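Local structure of Apc35852 (1U9C) at residues M10-H15 against T24-E29; T16-D21 against T101-P106; V33-F38 against Y43-A48; I93-G98 against E109-V114; G134-T139 against F171-T176. The protein is of unknown function but belongs to the DJ-1/PfpI family, whose relatives include chaperone-like proteins and proteins related to cysteine proteases. One frame throughout, in Å; residues are numbered along the deposited sequence. Where two conformers were deposited one is given.

Interaction 1 (M10-H15 against T24-E29); sequences MVVTNH and TGLWLE
In T13 the hydroxyl lies anti to the backbone N (chi1 -173°), which leaves CG2 in the crowded position between N and the carbonyl carbon, turned to the backbone of T24-E29; in L26, CG anti to N (chi1 164°) brings the branches to V12. The T13 methyl rests on the backbone there, 3.4 Å from L26 N and 3.5 Å from G25 C. One residue back, V12 CG1 meets L26 CD1 at 3.9 Å, so the leucine branches pack against the last residue of the strand with purely apolar contact. The two chains run nearly antiparallel, and the polar touch between them is slight: G25 CA approaches H15 O at 3.3 Å in a CH...O contact. T13 OG1 accepts from H15 N at 3.0 Å, almost straight, and is also bonded to D104 OD1. With a valine in place of T13, H15 N and D104 would probably lose this shared partner, and the bend after the strand would be left less firmly fixed. The arrangement is an ST turn at the C-terminal end of a central strand of the DJ-1/PfpI alpha/beta fold, where the chain leaves the sheet and folds back on itself.

Interaction 2 (T16-D21 against T101-P106); sequences TTITDD and TMFDFP
F103 is the residue of T101-P106 that reaches T17 and I18, and its neighbours hold the short helix that presents it. At the start of the segment, T101 O accepts from F105 N at 2.9 Å. At F103 the first torsion (chi1 -60°) sets the ring anti to the carbonyl carbon and leads it out toward the loop. T17 O lies over the centre of one ring face, 4.1 Å above the plane. A carbonyl oxygen gains little from the pi cloud beneath it, but this one also accepts a hydrogen bond from H15 NE2, and the H15 ring itself stacks with F103. I18 crosses the phenylalanine at about a right angle: its CG1 is 4.0 Å from F103 CE2, and its CG2 is 4.1 Å from F103 CZ. A branched aliphatic side chain suits this place because two of its carbons can reach the ring's far end. D104 follows, its OD2 bonded to N14 N. F105 is buried, with T101 CG2 over one ring face, toward its rim. The contact thus joins the loop between strands 7-12 and 22-23, at its I18-T19 beta bulge opposite H22, to helix 101-104, which follows strand 92-95 and precedes helix 109-120 in the chain.

Interaction 3 (V33-F38 against Y43-A48); sequences VPYLVF and YDVKVA
V45 stands at the apolar centre, with its two methyls divided between two aromatic residues of the helix. Its first torsion (chi1 -176°) places CG1 anti to the backbone N, obliquely against the Y35 ring and 4.1 Å from Y35 CD1, while CG2 turns to F38 CB at 3.8 Å. Such beta-branched residues suit a strand, and both branches are used here. Next along the strand, V47 CG2 presses closer on Y35 CE1, at 3.6 Å, the valine and tyrosine crossing at about a right angle. At the other end, the F38 and Y43 side chains cross obliquely, with Y43 CD2 3.9 Å from F38 CB. The polar edge comes where the chain turns: Y43 N donates to F38 O at 3.1 Å, with an N-H...O angle of 154°, so a carbonyl near the helix end is satisfied by the residue just before the strand. Pointing away from the helix, D44 forms a salt bridge with R7 and K46 with D86. Helix and strand run 152° apart in direction, their axes 9.3 Å from each other at closest approach. This is the second half of a beta-alpha-beta crossover, in which helix 28-40 links the parallel neighbours 7-12 and 44-49 and packs on the sheet it connects.

Interaction 4 (I93-G98 against E109-V114); sequences IFLPGG and ETLQYV
I93 and L95 meet L111 and V114 in a beta-alpha-beta crossover, with helix 109-120 carrying the chain from strand 92-95 to its parallel neighbour 124-127. The helix runs back across the strand at 136°, and the segment axes come no closer than 11.9 Å, a spacing that long aliphatic side chains must bridge. I93 does so with an extended chain: CG1 anti to the backbone N (chi1 -176°) sends CD1 toward V114, where it meets CG1 at 3.8 Å. The same methyl lies more loosely against L111 CD1, at 4.4 Å. L95 CD2 reaches that leucine carbon too, at 4.3 Å, so L111 CD1 sits across from both strand residues. Between them F94 points to the other face of the sheet, against P34 of helix 28-40, and this explains why hydrophobic residues follow one another in this central strand. On the first turn of the helix, T110 OG1 donates to E109 OE2 at 2.9 Å, meeting it from above the carboxylate plane. Beyond the strand the chain passes into two glycines. At the backbone angles of G98 a side chain would collide with the carbonyl O of G97, and G98 N donates a hydrogen bond to OD2 of the oxidised cysteine, a 3-sulfinoalanine, at position 129.

Interaction 5 (G134-T139 against F171-T176); sequences GLVNAT and FLLEST
Apolar packing of V136 into the start of helix 173-179 makes up this buried contact, which joins that helix to the turn that follows strand 124-127. V136 is the second residue of a type I turn from L135 to A138, closed by A138 N donating to L135 O at 3.3 Å, and its side chain points at the opposite segment. Its methyls go separate ways. CG2 touches L173 CD1 at 3.8 Å and F171 CE1 at 4.0 Å, and CG1, set anti to the backbone N (chi1 159°), meets T176 CG2 at 3.4 Å, closer than methyls usually pack. A compact, branched valine therefore serves three partners without having to reach far. T176 is held in this tight fit by its other branch: OG1 donates to L172 O at 2.7 Å, and T176 N reaches the same carbonyl at 2.9 Å, so one oxygen at the N-cap residue takes two bonds. Putting an alanine in place of T176 would probably open a gap beside V136 CG1 and leave L172 O with the backbone bond alone of these two. Threonine thus offers its methyl to the valine and spends its hydroxyl on its own helix, so that its polar atom is already satisfied within a largely apolar interface.

Interactions 1, 4 and 5 are buried, interaction 3 is partly so, and interaction 2 lies at the surface, where one aromatic ring does most of the work. Interactions 1, 3 and 4 reach the same sheet through strands 7-12, 44-49 and 92-95; helix 28-40 is used by both 1 and 3, while interaction 4 brings helix 109-120 to the other face. Contacts between aliphatic carbons dominate at the centre, whereas backbone polar atoms enter at the turns. Interactions 1 and 2 are coupled by D104, bonded to T13 and N14, and P106 ties interaction 2 to both 4 and 5. Interactions 3 and 5 lie on opposite sides of the chain's centre, about 24 Å apart between centres.

Interaction 1 (M10-H15 against T24-E29)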
# COMPACT_ATOMS: atom_id res chain seq x y z
N MET A 10 6.47 6.25 1.64
CA MET A 10 5.16 5.92 1.06
C MET A 10 5.27 5.76 -0.43
O MET A 10 5.96 6.61 -1.03
CB MET A 10 4.15 7.01 1.40
CG MET A 10 3.96 7.17 2.92
SD MET A 10 2.62 8.31 3.39
CE MET A 10 1.19 7.30 3.05
N VAL A 11 4.70 4.70 -0.99
CA VAL A 11 4.84 4.47 -2.43
C VAL A 11 3.46 4.27 -3.01
O VAL A 11 2.69 3.43 -2.58
CB VAL A 11 5.72 3.25 -2.73
CG1 VAL A 11 5.96 3.14 -4.23
CG2 VAL A 11 7.06 3.30 -2.02
N VAL A 12 3.14 5.08 -4.04
CA VAL A 12 1.86 5.02 -4.71
C VAL A 12 2.00 4.74 -6.22
O VAL A 12 3.03 4.90 -6.85
CB VAL A 12 1.05 6.33 -4.48
CG1 VAL A 12 0.84 6.54 -3.00
CG2 VAL A 12 1.74 7.55 -5.13
N THR A 13 0.86 4.29 -6.77
CA THR A 13 0.72 3.99 -8.21
C THR A 13 0.71 5.24 -9.06
O THR A 13 0.42 6.35 -8.61
CB THR A 13 -0.59 3.19 -8.41
OG1 THR A 13 -0.71 2.72 -9.77
CG2 THR A 13 -1.83 4.03 -8.17
N ASN A 14 1.06 5.06 -10.34
CA ASN A 14 0.86 6.04 -11.37
C ASN A 14 -0.02 5.51 -12.51
O ASN A 14 -0.12 6.18 -13.54
CB ASN A 14 2.17 6.51 -11.99
CG ASN A 14 3.15 7.01 -10.98
OD1 ASN A 14 3.86 6.23 -10.38
ND2 ASN A 14 3.21 8.35 -10.76
N HIS A 15 -0.68 4.38 -12.31
CA HIS A 15 -1.38 3.72 -13.39
C HIS A 15 -2.80 4.14 -13.53
O HIS A 15 -3.54 4.14 -12.53
CB HIS A 15 -1.34 2.22 -13.20
CG HIS A 15 -1.75 1.48 -14.42
ND1 HIS A 15 -0.85 1.17 -15.40
CD2 HIS A 15 -2.96 1.09 -14.87
CE1 HIS A 15 -1.49 0.60 -16.42
NE2 HIS A 15 -2.78 0.51 -16.11
N THR A 24 -8.44 4.36 -13.58
CA THR A 24 -8.12 4.29 -12.17
C THR A 24 -6.95 5.19 -11.82
O THR A 24 -6.62 6.17 -12.47
CB THR A 24 -7.95 2.84 -11.84
OG1 THR A 24 -7.80 2.62 -10.44
CG2 THR A 24 -6.77 2.17 -12.58
N GLY A 25 -6.36 4.88 -10.68
CA GLY A 25 -5.20 5.58 -10.09
C GLY A 25 -5.10 5.23 -8.61
O GLY A 25 -5.50 4.20 -8.22
N LEU A 26 -4.49 6.13 -7.86
CA LEU A 26 -4.39 6.03 -6.40
C LEU A 26 -5.72 6.30 -5.77
O LEU A 26 -6.46 7.22 -6.18
CB LEU A 26 -3.40 7.09 -5.92
CG LEU A 26 -3.43 7.40 -4.43
CD1 LEU A 26 -2.99 6.27 -3.55
CD2 LEU A 26 -2.54 8.64 -4.20
N TRP A 27 -6.10 5.49 -4.78
CA TRP A 27 -7.27 5.79 -3.98
C TRP A 27 -6.88 6.82 -2.92
O TRP A 27 -6.18 6.49 -1.97
CB TRP A 27 -7.84 4.54 -3.28
CG TRP A 27 -9.20 4.75 -2.81
CD1 TRP A 27 -9.59 5.30 -1.60
CD2 TRP A 27 -10.39 4.56 -3.56
NE1 TRP A 27 -10.97 5.42 -1.57
CE2 TRP A 27 -11.46 4.99 -2.76
CE3 TRP A 27 -10.65 4.06 -4.84
CZ2 TRP A 27 -12.77 4.92 -3.20
CZ3 TRP A 27 -11.96 4.01 -5.27
CH2 TRP A 27 -12.97 4.42 -4.48
N LEU A 28 -7.30 8.05 -3.13
CA LEU A 28 -6.78 9.19 -2.38
C LEU A 28 -6.72 8.99 -0.87
O LEU A 28 -5.66 9.21 -0.25
CB LEU A 28 -7.53 10.46 -2.78
CG LEU A 28 -7.07 11.69 -2.01
CD1 LEU A 28 -5.59 12.04 -2.18
CD2 LEU A 28 -7.97 12.85 -2.46
N GLU A 29 -7.79 8.54 -0.25
CA GLU A 29 -7.83 8.46 1.20
C GLU A 29 -6.73 7.56 1.73
O GLU A 29 -6.27 7.73 2.87
CB GLU A 29 -9.23 7.94 1.67
CG GLU A 29 -9.34 7.65 3.16
CD GLU A 29 -10.67 7.13 3.62
OE1 GLU A 29 -11.52 6.72 2.79
OE2 GLU A 29 -10.81 7.11 4.87

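Interaction 2 (T16-D21 against T101-P106)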
# COMPACT_ATOMS: atom_id res chain seq x y z
N THR A 16 -3.24 4.42 -14.73
CA THR A 16 -4.63 4.77 -14.93
C THR A 16 -5.44 3.83 -15.83
O THR A 16 -6.65 3.78 -15.75
CB THR A 16 -4.44 6.14 -15.60
OG1 THR A 16 -4.10 7.15 -14.62
CG2 THR A 16 -5.61 6.58 -16.46
N THR A 17 -4.81 3.08 -16.73
CA THR A 17 -5.55 2.38 -17.82
C THR A 17 -6.07 0.99 -17.47
O THR A 17 -5.34 0.13 -16.97
CB THR A 17 -4.69 2.27 -19.05
OG1 THR A 17 -3.45 1.64 -18.71
CG2 THR A 17 -4.34 3.65 -19.57
N ILE A 18 -7.36 0.77 -17.65
CA ILE A 18 -7.88 -0.62 -17.63
C ILE A 18 -8.54 -0.88 -18.96
O ILE A 18 -8.09 -1.77 -19.69
CB ILE A 18 -8.85 -0.81 -16.47
CG1 ILE A 18 -8.26 -0.23 -15.20
CG2 ILE A 18 -9.25 -2.26 -16.37
CD1 ILE A 18 -9.11 -0.41 -13.89
N THR A 19 -9.62 -0.16 -19.27
CA THR A 19 -10.29 -0.18 -20.56
C THR A 19 -10.63 1.28 -20.91
O THR A 19 -10.32 2.18 -20.09
CB THR A 19 -11.55 -0.97 -20.46
OG1 THR A 19 -12.50 -0.29 -19.61
CG2 THR A 19 -11.31 -2.26 -19.76
N ASP A 20 -11.20 1.52 -22.09
CA ASP A 20 -11.59 2.90 -22.48
C ASP A 20 -12.66 3.49 -21.56
O ASP A 20 -12.64 4.69 -21.26
CB ASP A 20 -12.13 2.91 -23.93
CG ASP A 20 -11.04 2.84 -25.00
OD1 ASP A 20 -9.92 3.38 -24.80
OD2 ASP A 20 -11.22 2.27 -26.11
N ASP A 21 -13.56 2.66 -21.07
CA ASP A 21 -14.65 3.05 -20.15
C ASP A 21 -14.31 2.92 -18.65
O ASP A 21 -15.18 3.08 -17.79
CB ASP A 21 -15.89 2.23 -20.50
CG ASP A 21 -16.77 1.90 -19.30
OD1 ASP A 21 -17.83 2.55 -19.12
OD2 ASP A 21 -16.52 0.97 -18.50
N THR A 101 -2.59 0.11 -8.72
CA THR A 101 -1.52 -0.70 -8.20
C THR A 101 -1.45 -2.10 -8.80
O THR A 101 -0.38 -2.68 -8.88
CB THR A 101 -1.57 -0.85 -6.65
OG1 THR A 101 -2.81 -1.52 -6.28
CG2 THR A 101 -1.51 0.47 -5.95
N MET A 102 -2.60 -2.68 -9.15
CA MET A 102 -2.64 -4.03 -9.69
C MET A 102 -1.88 -4.10 -10.98
O MET A 102 -1.49 -5.22 -11.41
CB MET A 102 -4.09 -4.46 -9.91
CG MET A 102 -4.88 -4.57 -8.58
SD MET A 102 -4.36 -6.04 -7.65
CE MET A 102 -5.15 -7.39 -8.59
N PHE A 103 -1.70 -2.98 -11.65
CA PHE A 103 -1.00 -2.93 -12.95
C PHE A 103 0.44 -2.43 -12.92
O PHE A 103 1.19 -2.69 -13.87
CB PHE A 103 -1.77 -2.02 -13.89
CG PHE A 103 -3.17 -2.48 -14.13
CD1 PHE A 103 -3.44 -3.37 -15.15
CD2 PHE A 103 -4.19 -2.07 -13.31
CE1 PHE A 103 -4.71 -3.83 -15.37
CE2 PHE A 103 -5.45 -2.50 -13.52
CZ PHE A 103 -5.73 -3.42 -14.54
N ASP A 104 0.84 -1.67 -11.92
CA ASP A 104 2.22 -1.18 -11.88
C ASP A 104 2.99 -1.58 -10.60
O ASP A 104 4.19 -1.28 -10.56
CB ASP A 104 2.37 0.35 -12.14
CG ASP A 104 1.73 1.26 -11.13
OD1 ASP A 104 1.03 0.79 -10.21
OD2 ASP A 104 2.00 2.51 -11.22
N PHE A 105 2.38 -2.23 -9.61
CA PHE A 105 3.15 -2.73 -8.47
C PHE A 105 3.68 -4.17 -8.58
O PHE A 105 4.83 -4.38 -8.24
CB PHE A 105 2.33 -2.66 -7.15
CG PHE A 105 2.24 -1.31 -6.49
CD1 PHE A 105 2.67 -0.14 -7.07
CD2 PHE A 105 1.77 -1.24 -5.17
CE1 PHE A 105 2.63 1.07 -6.40
CE2 PHE A 105 1.71 -0.05 -4.52
CZ PHE A 105 2.13 1.10 -5.10
N PRO A 106 2.88 -5.18 -8.96
CA PRO A 106 3.33 -6.54 -8.75
C PRO A 106 4.58 -6.94 -9.46
O PRO A 106 5.31 -7.83 -8.97
CB PRO A 106 2.13 -7.38 -9.14
CG PRO A 106 1.35 -6.55 -10.05
CD PRO A 106 1.52 -5.14 -9.55

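Interaction 3 (V33-F38 against Y43-A48)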
# COMPACT_ATOMS: atom_id res chain seq x y z
N VAL A 33 -4.96 9.84 4.54
CA VAL A 33 -5.19 9.64 5.96
C VAL A 33 -3.89 9.13 6.64
O VAL A 33 -3.48 9.68 7.66
CB VAL A 33 -6.39 8.74 6.16
CG1 VAL A 33 -6.37 8.06 7.52
CG2 VAL A 33 -7.69 9.53 5.91
N PRO A 34 -3.22 8.12 6.11
CA PRO A 34 -1.93 7.73 6.67
C PRO A 34 -0.89 8.85 6.67
O PRO A 34 -0.16 8.99 7.66
CB PRO A 34 -1.54 6.50 5.83
CG PRO A 34 -2.88 5.94 5.44
CD PRO A 34 -3.68 7.16 5.10
N TYR A 35 -0.80 9.57 5.58
CA TYR A 35 0.18 10.67 5.49
C TYR A 35 -0.06 11.65 6.66
O TYR A 35 0.91 12.01 7.36
CB TYR A 35 0.00 11.39 4.14
CG TYR A 35 0.95 12.57 3.91
CD1 TYR A 35 2.19 12.36 3.44
CD2 TYR A 35 0.55 13.86 4.15
CE1 TYR A 35 3.06 13.41 3.21
CE2 TYR A 35 1.44 14.93 3.90
CZ TYR A 35 2.66 14.65 3.42
OH TYR A 35 3.54 15.72 3.17
N LEU A 36 -1.29 12.02 6.89
CA LEU A 36 -1.60 12.98 7.96
C LEU A 36 -1.26 12.36 9.32
O LEU A 36 -0.69 13.05 10.20
CB LEU A 36 -3.10 13.37 7.92
CG LEU A 36 -3.67 14.29 9.00
CD1 LEU A 36 -2.98 15.63 8.90
CD2 LEU A 36 -5.18 14.46 8.93
N VAL A 37 -1.61 11.09 9.59
CA VAL A 37 -1.24 10.41 10.82
C VAL A 37 0.26 10.47 11.04
O VAL A 37 0.74 10.83 12.15
CB VAL A 37 -1.75 8.92 10.83
CG1 VAL A 37 -1.09 8.07 11.97
CG2 VAL A 37 -3.28 8.84 10.93
N PHE A 38 1.04 10.12 10.01
CA PHE A 38 2.49 10.12 10.16
C PHE A 38 3.07 11.52 10.36
O PHE A 38 3.96 11.72 11.19
CB PHE A 38 3.14 9.42 8.95
CG PHE A 38 2.72 7.98 8.76
CD1 PHE A 38 2.42 7.14 9.82
CD2 PHE A 38 2.62 7.47 7.48
CE1 PHE A 38 2.03 5.85 9.62
CE2 PHE A 38 2.23 6.17 7.30
CZ PHE A 38 1.94 5.37 8.37
N TYR A 43 6.90 12.24 12.08
CA TYR A 43 7.75 11.44 11.27
C TYR A 43 8.23 12.17 10.02
O TYR A 43 7.55 13.09 9.52
CB TYR A 43 7.06 10.15 10.85
CG TYR A 43 6.61 9.24 11.98
CD1 TYR A 43 7.21 9.25 13.25
CD2 TYR A 43 5.59 8.32 11.75
CE1 TYR A 43 6.79 8.35 14.25
CE2 TYR A 43 5.19 7.47 12.72
CZ TYR A 43 5.76 7.47 13.97
OH TYR A 43 5.35 6.60 14.96
N ASP A 44 9.35 11.75 9.51
CA ASP A 44 9.93 12.24 8.23
C ASP A 44 9.38 11.34 7.13
O ASP A 44 9.84 10.22 6.99
CB ASP A 44 11.45 12.14 8.29
CG ASP A 44 12.16 12.57 7.00
OD1 ASP A 44 11.51 13.16 6.11
OD2 ASP A 44 13.42 12.40 6.84
N VAL A 45 8.45 11.83 6.32
CA VAL A 45 7.79 11.01 5.30
C VAL A 45 8.31 11.36 3.91
O VAL A 45 8.30 12.51 3.50
CB VAL A 45 6.27 11.25 5.33
CG1 VAL A 45 5.62 10.36 4.37
CG2 VAL A 45 5.71 11.04 6.74
N LYS A 46 8.78 10.36 3.19
CA LYS A 46 9.17 10.50 1.79
C LYS A 46 8.05 9.97 0.95
O LYS A 46 7.58 8.82 1.11
CB LYS A 46 10.43 9.71 1.44
CG LYS A 46 10.81 9.90 -0.04
CD LYS A 46 12.17 9.41 -0.42
CE LYS A 46 12.46 9.66 -1.86
NZ LYS A 46 13.89 9.32 -2.18
N VAL A 47 7.54 10.80 0.06
CA VAL A 47 6.45 10.46 -0.85
C VAL A 47 6.95 10.10 -2.23
O VAL A 47 7.48 10.94 -2.91
CB VAL A 47 5.43 11.63 -0.94
CG1 VAL A 47 4.27 11.23 -1.80
CG2 VAL A 47 4.92 12.05 0.45
N ALA A 48 6.88 8.83 -2.57
CA ALA A 48 7.33 8.31 -3.83
C ALA A 48 6.19 7.69 -4.63
O ALA A 48 5.16 7.28 -4.10
CB ALA A 48 8.46 7.30 -3.64

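Interaction 4 (I93-G98 against E109-V114)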
# COMPACT_ATOMS: atom_id res chain seq x y z
N ILE A 93 7.73 1.11 5.35
CA ILE A 93 7.20 1.44 4.00
C ILE A 93 5.71 1.21 4.10
O ILE A 93 5.21 0.27 4.73
CB ILE A 93 7.89 0.55 2.92
CG1 ILE A 93 7.40 0.99 1.53
CG2 ILE A 93 7.65 -0.92 3.11
CD1 ILE A 93 8.19 0.25 0.41
N PHE A 94 4.97 2.12 3.41
CA PHE A 94 3.52 2.09 3.38
C PHE A 94 3.03 2.17 1.93
O PHE A 94 3.38 3.10 1.24
CB PHE A 94 3.00 3.29 4.19
CG PHE A 94 1.54 3.19 4.54
CD1 PHE A 94 1.13 2.75 5.79
CD2 PHE A 94 0.54 3.46 3.60
CE1 PHE A 94 -0.21 2.62 6.09
CE2 PHE A 94 -0.79 3.31 3.92
CZ PHE A 94 -1.14 2.89 5.18
N LEU A 95 2.21 1.21 1.55
CA LEU A 95 1.65 1.10 0.18
C LEU A 95 0.17 1.32 0.17
O LEU A 95 -0.60 0.41 0.45
CB LEU A 95 1.95 -0.31 -0.39
CG LEU A 95 3.41 -0.72 -0.45
CD1 LEU A 95 3.54 -2.11 -1.08
CD2 LEU A 95 4.27 0.22 -1.05
N PRO A 96 -0.28 2.55 -0.14
CA PRO A 96 -1.68 2.75 -0.40
C PRO A 96 -2.10 1.98 -1.64
O PRO A 96 -1.31 1.54 -2.46
CB PRO A 96 -1.73 4.26 -0.67
CG PRO A 96 -0.54 4.83 0.02
CD PRO A 96 0.49 3.78 -0.27
N GLY A 97 -3.43 1.91 -1.81
CA GLY A 97 -4.07 1.20 -2.93
C GLY A 97 -4.63 2.04 -4.05
O GLY A 97 -4.06 3.06 -4.45
N GLY A 98 -5.78 1.61 -4.53
CA GLY A 98 -6.34 1.96 -5.81
C GLY A 98 -6.08 0.80 -6.77
O GLY A 98 -5.03 0.20 -6.75
N GLU A 109 10.30 -4.28 -10.70
CA GLU A 109 11.49 -4.81 -10.07
C GLU A 109 12.08 -3.93 -8.98
O GLU A 109 12.67 -4.47 -8.04
CB GLU A 109 12.57 -5.11 -11.11
CG GLU A 109 13.11 -3.88 -11.87
CD GLU A 109 14.31 -3.23 -11.20
OE1 GLU A 109 15.04 -3.93 -10.45
OE2 GLU A 109 14.50 -2.00 -11.40
N THR A 110 11.97 -2.63 -9.12
CA THR A 110 12.44 -1.68 -8.08
C THR A 110 11.66 -1.90 -6.81
O THR A 110 12.23 -2.04 -5.72
CB THR A 110 12.31 -0.24 -8.53
OG1 THR A 110 12.96 -0.05 -9.83
CG2 THR A 110 12.93 0.72 -7.54
N LEU A 111 10.35 -1.95 -6.88
CA LEU A 111 9.55 -2.14 -5.68
C LEU A 111 9.82 -3.52 -5.06
O LEU A 111 9.86 -3.64 -3.85
CB LEU A 111 8.05 -1.91 -5.99
CG LEU A 111 7.09 -2.09 -4.81
CD1 LEU A 111 7.38 -1.09 -3.73
CD2 LEU A 111 5.64 -1.91 -5.31
N GLN A 112 9.98 -4.55 -5.89
CA GLN A 112 10.29 -5.89 -5.36
C GLN A 112 11.60 -5.86 -4.58
O GLN A 112 11.71 -6.42 -3.50
CB GLN A 112 10.38 -6.92 -6.47
CG GLN A 112 9.04 -7.35 -7.09
CD GLN A 112 9.26 -8.18 -8.33
OE1 GLN A 112 10.37 -8.62 -8.62
NE2 GLN A 112 8.20 -8.34 -9.09
N TYR A 113 12.58 -5.17 -5.14
CA TYR A 113 13.88 -5.06 -4.49
C TYR A 113 13.80 -4.29 -3.17
O TYR A 113 14.33 -4.70 -2.16
CB TYR A 113 14.83 -4.33 -5.43
CG TYR A 113 16.19 -4.19 -4.81
CD1 TYR A 113 17.14 -5.19 -4.98
CD2 TYR A 113 16.54 -3.08 -4.10
CE1 TYR A 113 18.40 -5.08 -4.40
CE2 TYR A 113 17.78 -2.97 -3.50
CZ TYR A 113 18.71 -3.97 -3.67
OH TYR A 113 19.96 -3.83 -3.09
N VAL A 114 13.09 -3.17 -3.15
CA VAL A 114 12.84 -2.42 -1.95
C VAL A 114 12.13 -3.25 -0.91
O VAL A 114 12.61 -3.29 0.24
CB VAL A 114 12.08 -1.12 -2.30
CG1 VAL A 114 11.66 -0.45 -1.05
CG2 VAL A 114 12.97 -0.19 -3.10

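Interaction 5 (G134-T139 against F171-T176)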
# COMPACT_ATOMS: atom_id res chain seq x y z
N GLY A 134 1.81 -5.12 -4.28
CA GLY A 134 3.27 -4.95 -4.31
C GLY A 134 3.97 -6.15 -3.70
O GLY A 134 5.11 -6.41 -4.02
N LEU A 135 3.25 -6.90 -2.86
CA LEU A 135 3.85 -8.07 -2.17
C LEU A 135 3.75 -9.37 -2.96
O LEU A 135 4.38 -10.38 -2.57
CB LEU A 135 3.15 -8.27 -0.84
CG LEU A 135 3.48 -7.23 0.21
CD1 LEU A 135 2.39 -7.19 1.29
CD2 LEU A 135 4.87 -7.59 0.82
N VAL A 136 2.95 -9.42 -4.03
CA VAL A 136 2.57 -10.73 -4.60
C VAL A 136 3.79 -11.51 -5.10
O VAL A 136 3.84 -12.75 -4.95
CB VAL A 136 1.47 -10.54 -5.69
CG1 VAL A 136 1.40 -11.71 -6.64
CG2 VAL A 136 0.14 -10.32 -4.96
N ASN A 137 4.77 -10.82 -5.69
CA ASN A 137 5.98 -11.41 -6.25
C ASN A 137 7.26 -10.91 -5.56
O ASN A 137 8.36 -11.03 -6.13
CB ASN A 137 6.04 -11.12 -7.74
CG ASN A 137 4.81 -11.61 -8.48
OD1 ASN A 137 4.41 -12.77 -8.32
ND2 ASN A 137 4.25 -10.78 -9.36
N ALA A 138 7.13 -10.44 -4.32
CA ALA A 138 8.25 -9.98 -3.49
C ALA A 138 8.70 -11.11 -2.55
O ALA A 138 7.88 -11.90 -2.09
CB ALA A 138 7.88 -8.78 -2.67
N THR A 139 10.01 -11.21 -2.36
CA THR A 139 10.59 -12.37 -1.65
C THR A 139 11.76 -11.93 -0.83
O THR A 139 12.34 -10.88 -1.03
CB THR A 139 11.12 -13.47 -2.62
OG1 THR A 139 12.21 -12.95 -3.39
CG2 THR A 139 10.09 -13.94 -3.68
N PHE A 171 -4.89 -10.62 -12.17
CA PHE A 171 -5.04 -11.72 -11.19
C PHE A 171 -5.92 -11.19 -10.08
O PHE A 171 -6.12 -9.98 -9.96
CB PHE A 171 -3.68 -12.12 -10.62
CG PHE A 171 -2.96 -10.97 -9.94
CD1 PHE A 171 -3.06 -10.77 -8.57
CD2 PHE A 171 -2.16 -10.12 -10.69
CE1 PHE A 171 -2.39 -9.71 -7.98
CE2 PHE A 171 -1.50 -9.07 -10.11
CZ PHE A 171 -1.60 -8.87 -8.74
N LEU A 172 -6.45 -12.05 -9.24
CA LEU A 172 -7.21 -11.61 -8.07
C LEU A 172 -6.27 -11.56 -6.86
O LEU A 172 -5.55 -12.51 -6.59
CB LEU A 172 -8.44 -12.49 -7.78
CG LEU A 172 -9.58 -12.39 -8.78
CD1 LEU A 172 -10.78 -13.16 -8.31
CD2 LEU A 172 -9.93 -10.93 -9.06
N LEU A 173 -6.28 -10.45 -6.16
CA LEU A 173 -5.30 -10.20 -5.11
C LEU A 173 -5.39 -11.15 -3.89
O LEU A 173 -4.42 -11.78 -3.54
CB LEU A 173 -5.43 -8.76 -4.68
CG LEU A 173 -4.48 -8.30 -3.57
CD1 LEU A 173 -3.09 -8.62 -3.95
CD2 LEU A 173 -4.59 -6.81 -3.33
N GLU A 174 -6.58 -11.29 -3.33
CA GLU A 174 -6.75 -12.21 -2.18
C GLU A 174 -6.35 -13.64 -2.58
O GLU A 174 -5.58 -14.34 -1.89
CB GLU A 174 -8.22 -12.19 -1.69
CG GLU A 174 -8.61 -13.37 -0.78
CD GLU A 174 -10.08 -13.39 -0.37
OE1 GLU A 174 -10.91 -12.50 -0.74
OE2 GLU A 174 -10.46 -14.35 0.36
N SER A 175 -6.87 -14.07 -3.72
CA SER A 175 -6.59 -15.41 -4.22
C SER A 175 -5.11 -15.63 -4.39
O SER A 175 -4.57 -16.69 -4.05
CB SER A 175 -7.26 -15.57 -5.59
OG SER A 175 -8.66 -15.71 -5.39
N THR A 176 -4.45 -14.61 -4.94
CA THR A 176 -3.05 -14.73 -5.24
C THR A 176 -2.19 -14.72 -3.97
O THR A 176 -1.21 -15.46 -3.83
CB THR A 176 -2.66 -13.71 -6.34
OG1 THR A 176 -3.43 -13.99 -7.52
CG2 THR A 176 -1.24 -13.92 -6.84